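Local coordinates for bluetongue virus COAT protein VP7 (Bluetongue virus, PDB 1BVP), which forms homotrimers that assemble as 260 capsomers on an inner VP3 scaffold to coat the core of the virus, at the interface of chains A and B. Numbering follows the deposited sequence. Chains: chain A/B, Bluetongue virus COAT protein VP7.

Contact 1: the interface of chains A and B. Residues chain A 193, 203; chain B 136, 142.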
loop_
_atom_site.group_PDB
_atom_site.type_symbol
_atom_site.label_atom_id
_atom_site.label_comp_id
_atom_site.label_asym_id
_atom_site.label_seq_id
_atom_site.Cartn_x
_atom_site.Cartn_y
_atom_site.Cartn_z
ATOM N N ASN A 193 -0.945 -36.212 1.239
ATOM C CA ASN A 193 0.175 -37.148 1.093
ATOM C C ASN A 193 1.283 -36.656 1.984
ATOM O O ASN A 193 1.815 -35.579 1.733
ATOM C CB ASN A 193 0.675 -37.129 -0.355
ATOM C CG ASN A 193 1.573 -38.312 -0.700
ATOM O OD1 ASN A 193 2.661 -38.147 -1.264
ATOM N ND2 ASN A 193 1.076 -39.511 -0.465
ATOM N N GLN A 203 -1.599 -41.440 3.376
ATOM C CA GLN A 203 -2.685 -40.561 2.945
ATOM C C GLN A 203 -3.564 -40.180 4.116
ATOM O O GLN A 203 -3.656 -40.921 5.105
ATOM C CB GLN A 203 -3.607 -41.291 1.983
ATOM C CG GLN A 203 -3.660 -40.724 0.618
ATOM C CD GLN A 203 -2.548 -41.254 -0.231
ATOM O OE1 GLN A 203 -1.367 -41.206 0.150
ATOM N NE2 GLN A 203 -2.916 -41.822 -1.379
ATOM N N PHE B 136 -0.490 -31.419 -0.635
ATOM C CA PHE B 136 0.483 -32.504 -0.679
ATOM C C PHE B 136 1.840 -32.092 -0.168
ATOM O O PHE B 136 2.294 -31.020 -0.522
ATOM C CB PHE B 136 0.645 -32.957 -2.119
ATOM C CG PHE B 136 -0.528 -33.732 -2.624
ATOM C CD1 PHE B 136 -1.786 -33.134 -2.725
ATOM C CD2 PHE B 136 -0.408 -35.088 -2.926
ATOM C CE1 PHE B 136 -2.913 -33.880 -3.113
ATOM C CE2 PHE B 136 -1.528 -35.834 -3.316
ATOM C CZ PHE B 136 -2.784 -35.221 -3.404
ATOM N N PHE B 142 4.601 -38.205 -6.085
ATOM C CA PHE B 142 3.228 -38.698 -6.022
ATOM C C PHE B 142 2.654 -38.757 -7.415
ATOM O O PHE B 142 2.593 -37.749 -8.138
ATOM C CB PHE B 142 2.355 -37.871 -5.104
ATOM C CG PHE B 142 0.944 -38.335 -5.050
ATOM C CD1 PHE B 142 0.056 -38.016 -6.074
ATOM C CD2 PHE B 142 0.496 -39.111 -3.978
ATOM C CE1 PHE B 142 -1.274 -38.471 -6.037
ATOM C CE2 PHE B 142 -0.824 -39.575 -3.928
ATOM C CZ PHE B 142 -1.715 -39.257 -4.959
#
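A:Asn193 meets two phenylalanines of the neighbouring chain with different parts of one short side chain, and so shows how an amide can serve as a packing surface. Its methylene CB lies 3.5 Å from CD2 on the rim of B:Phe136, while the amide beyond it settles on B:Phe142. There CD2 of the B:Phe142 ring stands 3.5 Å from the amide carbon CG of A:Asn193, at nearly the same distance from OD1 and ND2, so the ring brings its rim up to the flat face of the amide. The two planes are turned 69° apart. With CG of A:Asn193 anti to the backbone N (chi1 -165°), the amide is carried past B:Phe136 and towards B:Phe142.

Neighbours within each chain help to place the partners. Within chain B the phenylalanines pack edge to face: CE2 of B:Phe136 sits over the centre of the B:Phe142 ring, 3.6 Å above its plane. Within chain A the amide nitrogen ND2 of A:Asn193 donates a hydrogen bond of 3.0 Å to the side-chain oxygen OE1 of A:Gln203. The acceptor lies close to the A:Asn193 amide plane, but the donor stands 42° out of the A:Gln203 carbonyl plane and misses its lone pairs. A:Gln203 is poorly ordered, which makes this brace, and the approach of its NE2 to the edge of B:Phe142, less certain.

Behind the side chains, A:Asn193 and B:Phe136, the last residue of strand 134-136, form a parallel beta bridge between the subunits. This local bridge and the packing of an amide against aromatic rings help to join neighbouring beta-rich domains within the VP7 homotrimer.

Contact 2: the interface of chains A and B. Residues chain A 121, 182, 251; chain B 294-296, 345, 348.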
loop_
_atom_site.group_PDB
_atom_site.type_symbol
_atom_site.label_atom_id
_atom_site.label_comp_id
_atom_site.label_asym_id
_atom_site.label_seq_id
_atom_site.Cartn_x
_atom_site.Cartn_y
_atom_site.Cartn_z
ATOM N N PRO A 121 -7.672 -1.649 15.109
ATOM C CA PRO A 121 -7.263 -2.903 14.455
ATOM C C PRO A 121 -6.620 -2.704 13.093
ATOM O O PRO A 121 -7.111 -1.938 12.278
ATOM C CB PRO A 121 -8.584 -3.659 14.311
ATOM C CG PRO A 121 -9.637 -2.567 14.256
ATOM C CD PRO A 121 -9.137 -1.592 15.304
ATOM N N MET A 182 -6.360 -9.717 17.756
ATOM C CA MET A 182 -7.743 -9.408 18.028
ATOM C C MET A 182 -8.533 -10.415 17.220
ATOM O O MET A 182 -9.638 -10.811 17.602
ATOM C CB MET A 182 -8.063 -7.997 17.556
ATOM C CG MET A 182 -7.567 -6.913 18.493
ATOM S SD MET A 182 -7.966 -5.260 17.937
ATOM C CE MET A 182 -9.772 -5.186 18.071
ATOM N N ILE A 251 -5.048 -9.528 12.780
ATOM C CA ILE A 251 -5.134 -8.100 13.082
ATOM C C ILE A 251 -4.837 -7.815 14.554
ATOM O O ILE A 251 -5.254 -8.554 15.438
ATOM C CB ILE A 251 -6.516 -7.462 12.736
ATOM C CG1 ILE A 251 -7.588 -8.033 13.645
ATOM C CG2 ILE A 251 -6.869 -7.605 11.239
ATOM C CD1 ILE A 251 -8.951 -7.665 13.209
ATOM N N MET B 294 -17.297 -3.129 13.619
ATOM C CA MET B 294 -16.122 -2.792 14.438
ATOM C C MET B 294 -14.778 -3.361 14.058
ATOM O O MET B 294 -13.761 -3.002 14.637
ATOM C CB MET B 294 -16.373 -2.841 15.953
ATOM C CG MET B 294 -17.002 -4.071 16.530
ATOM S SD MET B 294 -17.120 -3.790 18.298
ATOM C CE MET B 294 -18.821 -3.432 18.494
ATOM N N LEU B 295 -14.752 -4.180 13.019
ATOM C CA LEU B 295 -13.490 -4.734 12.537
ATOM C C LEU B 295 -13.506 -4.556 11.037
ATOM O O LEU B 295 -14.559 -4.682 10.406
ATOM C CB LEU B 295 -13.350 -6.223 12.885
ATOM C CG LEU B 295 -13.172 -6.540 14.372
ATOM C CD1 LEU B 295 -13.422 -7.988 14.627
ATOM C CD2 LEU B 295 -11.803 -6.135 14.839
ATOM N N PRO B 296 -12.357 -4.168 10.459
ATOM C CA PRO B 296 -12.248 -3.970 9.009
ATOM C C PRO B 296 -12.719 -5.232 8.299
ATOM O O PRO B 296 -12.510 -6.362 8.790
ATOM C CB PRO B 296 -10.741 -3.812 8.783
ATOM C CG PRO B 296 -10.178 -3.402 10.127
ATOM C CD PRO B 296 -11.064 -4.027 11.156
ATOM N N ARG B 345 -8.805 -2.172 23.495
ATOM C CA ARG B 345 -8.966 -3.555 23.054
ATOM C C ARG B 345 -10.227 -4.209 23.607
ATOM O O ARG B 345 -10.939 -4.914 22.883
ATOM C CB ARG B 345 -7.734 -4.382 23.428
ATOM C CG ARG B 345 -7.996 -5.879 23.498
ATOM C CD ARG B 345 -7.053 -6.663 22.603
ATOM N NE ARG B 345 -7.434 -8.080 22.483
ATOM C CZ ARG B 345 -8.642 -8.537 22.105
ATOM N NH1 ARG B 345 -9.664 -7.713 21.804
ATOM N NH2 ARG B 345 -8.817 -9.852 21.959
ATOM N N TYR B 348 -13.810 -3.832 21.852
ATOM C CA TYR B 348 -14.133 -4.526 20.609
ATOM C C TYR B 348 -14.792 -5.876 20.834
ATOM O O TYR B 348 -14.552 -6.850 20.102
ATOM C CB TYR B 348 -12.883 -4.651 19.756
ATOM C CG TYR B 348 -12.462 -3.336 19.166
ATOM C CD1 TYR B 348 -11.787 -2.378 19.945
ATOM C CD2 TYR B 348 -12.755 -3.032 17.830
ATOM C CE1 TYR B 348 -11.405 -1.145 19.404
ATOM C CE2 TYR B 348 -12.391 -1.811 17.272
ATOM C CZ TYR B 348 -11.712 -0.876 18.068
ATOM O OH TYR B 348 -11.319 0.304 17.513
#
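The phenol oxygen OH of B:Tyr348 rests 3.6 Å from the ring carbon CD of A:Pro121, a van der Waals touch in a largely apolar patch of the orbivirus VP7 trimer interface. Here residues at the base of one subunit's beta-sandwich domain meet the C-terminal end and the 294-296 loop of the next. A:Pro121 and B:Tyr348 cross at about a right angle, the proline reaching the phenol end of the ring.

Over the other end of the same ring comes A:Met182, whose methyl CE lies above the face in a CH-pi contact, 3.4 Å from the ring carbon CG of B:Tyr348. The methionine runs straight as far as its sulfur (chi2 -179°), then bends at chi3 (67°) to lay the methyl on the ring. The backbone carbonyl oxygen of B:Met294, from the tyrosine's own chain, lies at the ring edge in its plane and may help to set its tilt.

B:Leu295 enters the patch with one branch, CD2, which stands 3.6 Å from CD1 of A:Ile251 and 3.9 Å from CE of A:Met182. It therefore bridges the methionine and strand 241-252, whose isoleucine extends CG1 and CD1 towards it. Alongside, the pyrrolidine rings of A:Pro121 and B:Pro296 meet at an oblique angle, CG of the first lying 3.7 Å from CD of the second.

At the rim, the guanidinium of B:Arg345, from helix 341-346, presents a face to CG of A:Met182, with the methionine carbon offset towards the edge of the group. The arginine runs past the methionine in the opposite direction, but it is poorly ordered and its placement is tentative.

Contact 1 and contact 2 lie about 38 Å apart, measured between the centres of their C-alpha atoms, and share no residue. In chain A strand 183-191 runs between them: A:Met182 directly precedes it and A:Asn193 follows shortly after. Chain B answers with different regions, strand 134-136 and the loop after it at contact 1, the C-terminal end and the 294-296 loop at contact 2. The beta domain of chain A thus meets the beta domain of chain B at one end and the helical part of the same chain B at the other. Repeated around the homotrimer, such paired anchors probably limit movement between the domains of adjoining subunits.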